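Local coordinates for enoyl-CoA hydratase subunit II (Geobacillus kaustophilus, PDB 2EJ5), which catalyses the reversible addition of water to the double bond of enoyl-CoA thioesters, as a member of the crotonase family linked to phenylacetic acid catabolism, at the interface of chains A and B. Numbering follows the deposited sequence. Chains: chain A/B, Enoyl-CoA hydratase subunit II.

Contact 1: the interface of chains A and B. Residues chain A 203, 206-207, 210, 233; chain B 135-138.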
# COMPACT_ATOMS: atom_id res chain seq x y z
N ALA A 203 1.60 -20.13 14.94
CA ALA A 203 2.24 -18.82 14.68
C ALA A 203 1.73 -18.24 13.38
O ALA A 203 1.53 -17.03 13.30
CB ALA A 203 3.75 -18.92 14.66
N LEU A 206 -1.74 -16.72 13.99
CA LEU A 206 -1.58 -15.48 14.75
C LEU A 206 -1.03 -14.33 13.88
O LEU A 206 -1.39 -13.16 14.06
CB LEU A 206 -0.66 -15.75 15.95
CG LEU A 206 -1.30 -16.58 17.11
CD1 LEU A 206 -0.30 -16.97 18.14
CD2 LEU A 206 -2.50 -15.91 17.76
N ILE A 207 -0.14 -14.65 12.95
CA ILE A 207 0.29 -13.59 12.04
C ILE A 207 -0.85 -13.14 11.11
O ILE A 207 -1.00 -11.91 10.84
CB ILE A 207 1.62 -13.90 11.28
CG1 ILE A 207 1.36 -14.72 10.05
CG2 ILE A 207 2.70 -14.43 12.20
CD1 ILE A 207 1.25 -13.80 8.84
N LEU A 210 -2.88 -10.89 13.22
CA LEU A 210 -2.23 -9.61 13.34
C LEU A 210 -2.28 -8.79 12.06
O LEU A 210 -2.31 -7.57 12.12
CB LEU A 210 -0.78 -9.76 13.83
CG LEU A 210 -0.58 -10.13 15.30
CD1 LEU A 210 0.92 -10.27 15.57
CD2 LEU A 210 -1.19 -9.06 16.21
N ALA A 233 1.86 -17.39 21.17
CA ALA A 233 2.81 -18.18 20.39
C ALA A 233 3.89 -18.74 21.31
O ALA A 233 4.36 -19.86 21.10
CB ALA A 233 3.44 -17.34 19.23
N GLY B 135 8.84 -20.43 15.92
CA GLY B 135 7.41 -20.50 16.23
C GLY B 135 6.76 -19.26 16.81
O GLY B 135 5.65 -19.35 17.40
N LEU B 136 7.40 -18.11 16.59
CA LEU B 136 6.87 -16.84 17.06
C LEU B 136 6.37 -15.94 15.91
O LEU B 136 6.57 -16.26 14.72
CB LEU B 136 7.95 -16.11 17.90
CG LEU B 136 8.34 -16.69 19.28
CD1 LEU B 136 9.33 -15.79 19.98
CD2 LEU B 136 7.12 -16.97 20.20
N VAL B 137 5.73 -14.82 16.26
CA VAL B 137 5.17 -13.91 15.27
C VAL B 137 6.11 -12.69 15.16
O VAL B 137 6.80 -12.36 16.12
CB VAL B 137 3.73 -13.43 15.65
CG1 VAL B 137 2.77 -14.63 15.88
CG2 VAL B 137 3.75 -12.59 16.89
N PRO B 138 6.17 -12.05 13.97
CA PRO B 138 6.93 -10.81 13.93
C PRO B 138 6.32 -9.78 14.87
O PRO B 138 5.11 -9.62 14.88
CB PRO B 138 6.82 -10.37 12.46
CG PRO B 138 6.64 -11.73 11.67
CD PRO B 138 5.65 -12.43 12.64

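Contact 2: the interface of chains A and B. Residues chain A 199-200, 203-204, 207; chain B 132, 136, 160.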
# COMPACT_ATOMS: atom_id res chain seq x y z
N MET A 199 5.23 -26.03 8.79
CA MET A 199 5.66 -24.87 9.57
C MET A 199 4.82 -24.74 10.84
O MET A 199 3.83 -25.49 11.00
CB MET A 199 5.53 -23.60 8.68
CG MET A 199 6.34 -23.63 7.40
SD MET A 199 6.55 -21.97 6.72
CE MET A 199 7.80 -21.32 7.86
N PRO A 200 5.20 -23.83 11.76
CA PRO A 200 4.43 -23.62 13.01
C PRO A 200 3.07 -22.99 12.74
O PRO A 200 2.92 -21.76 12.78
CB PRO A 200 5.31 -22.65 13.82
CG PRO A 200 6.66 -22.78 13.22
CD PRO A 200 6.39 -22.96 11.73
N ALA A 203 1.60 -20.13 14.94
CA ALA A 203 2.24 -18.82 14.68
C ALA A 203 1.73 -18.24 13.38
O ALA A 203 1.53 -17.03 13.30
CB ALA A 203 3.75 -18.92 14.66
N ILE A 204 1.51 -19.08 12.37
CA ILE A 204 0.99 -18.59 11.07
C ILE A 204 -0.44 -18.04 11.25
O ILE A 204 -0.79 -17.02 10.68
CB ILE A 204 1.01 -19.69 9.98
CG1 ILE A 204 2.48 -20.05 9.62
CG2 ILE A 204 0.24 -19.22 8.70
CD1 ILE A 204 2.57 -21.30 8.72
N ILE A 207 -0.14 -14.65 12.95
CA ILE A 207 0.29 -13.59 12.04
C ILE A 207 -0.85 -13.14 11.11
O ILE A 207 -1.00 -11.91 10.84
CB ILE A 207 1.62 -13.90 11.28
CG1 ILE A 207 1.36 -14.72 10.05
CG2 ILE A 207 2.70 -14.43 12.20
CD1 ILE A 207 1.25 -13.80 8.84
N ILE B 132 9.36 -16.71 12.71
CA ILE B 132 8.63 -17.94 12.39
C ILE B 132 9.44 -19.24 12.64
O ILE B 132 8.86 -20.28 13.03
CB ILE B 132 8.04 -17.93 10.94
CG1 ILE B 132 7.00 -19.07 10.77
CG2 ILE B 132 9.16 -18.00 9.84
CD1 ILE B 132 5.71 -18.82 11.57
N LEU B 136 7.40 -18.11 16.59
CA LEU B 136 6.87 -16.84 17.06
C LEU B 136 6.37 -15.94 15.91
O LEU B 136 6.57 -16.26 14.72
CB LEU B 136 7.95 -16.11 17.90
CG LEU B 136 8.34 -16.69 19.28
CD1 LEU B 136 9.33 -15.79 19.98
CD2 LEU B 136 7.12 -16.97 20.20
N VAL B 160 5.75 -15.37 6.93
CA VAL B 160 5.34 -16.77 7.01
C VAL B 160 6.45 -17.68 6.57
O VAL B 160 6.78 -18.66 7.26
CB VAL B 160 3.98 -17.07 6.27
CG1 VAL B 160 3.72 -18.59 6.08
CG2 VAL B 160 2.83 -16.42 7.01

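Contact 1: the interface of chains A and B
B:Val137 lies against one flank of A helix 201-216, carried by an extended backbone (phi -103°) between B:Leu136 and B:Pro138, while B:Gly135 before them turns with a positive phi of 69°, a conformation that glycine adopts easily. Of the residues in this patch, B:Val137 has most surface buried, and its two methyls divide the work. CG1 stands beside the backbone N, anti to the carbonyl carbon (chi1 -56°), and from there reaches the helix flank, 3.6 Å from CB of A:Leu206 and 3.7 Å from CG2 of A:Ile207. CG2 points towards the next turn and comes within 3.9 Å of CD1 of A:Leu210, whose side chain runs at roughly a right angle to the valine. The side chains of A:Ile207 and B:Val137 lie alongside and point opposite ways, a fit suited to two beta-branched residues with short, stiff side chains. The gamma-methyl CG2 of A:Ile207 also meets the ring of B:Pro138, touching CD at 3.6 Å; the proline offers a rigid apolar edge, and its restricted phi probably favours the extended course of its segment. At the other end the side chains become small. The methyl CB of A:Ala203 approaches the carbonyl O of B:Gly135 at 3.4 Å, and CB of A:Ala233, from the neighbouring helix 219-235, reaches the same oxygen from another direction at 3.5 Å. The single methyl of alanine suits both places, letting the B backbone come close, and glycine brings no side chain of its own between them. B:Leu136 turns mostly away from A, but its CD2 packs 3.8 Å from CB of A:Ala233. The patch is thus a shape-matched apolar seam in which a B loop lies across two A helices, and it probably contributes to holding neighbouring subunits of the trimer together.

Contact 2: the interface of chains A and B
B:Ile132, in the short 3-10 helix 131-134, pushes its long branch towards the start of A helix 201-216, and together with B:Val160 it contributes most of the surface that B buries here. Its CG1 lies anti to the backbone N (chi1 -166°), which carries the terminal methyl CD1 to 3.7 Å from CB of A:Ala203 and 4.0 Å from CG1 of A:Ile204. The side chain of A:Met199 crosses that of B:Ile132 nearly at a right angle, and its methyl CE lies near the isoleucine, although the exact position of CE is doubtful because it is modelled too close to the carbonyl O of B:Val160. Methionine suits this border because its unbranched chain is flexible and apolar. A:Pro200, just ahead of the helix, lays its ring beside the backbone of B:Ile132, with CG 3.3 Å from the carbonyl O; a rigid ring is apt where a helix begins. B:Val160, near the end of helix 152-161, faces A with both methyls. CG1 packs 4.0 Å from CD1 of A:Ile204, and CG2 lies 3.6 Å from CD1 of A:Ile207, so the valine forks between side chains one helical turn apart. Both isoleucines cross it at about a right angle, and their delta-methyls reach further than valines could. An alanine at B:Ile132 would keep only the beta-carbon and is likely to leave a gap beside CB of A:Ala203 and CG1 of A:Ile204. The site is an apolar subunit interface in which two separate B segments clasp the first turns of an A helix, probably stabilising the trimer.

Contact 1 and contact 2 are adjoining stretches of one subunit boundary, with the centres of their C-alpha atoms about 5 Å apart. They share A:Ala203, A:Ile207 and B:Leu136, and both are built on A helix 201-216. Contact 2 takes the approach to this helix and its first turns; contact 1 continues along it and adds helix 219-235. A:Ile207 joins the two by sending its branches to different B segments. Because the assembly holds three copies of the protein, this continuous apolar strip is likely to recur between neighbours, in keeping with the trimeric building block common in the crotonase family.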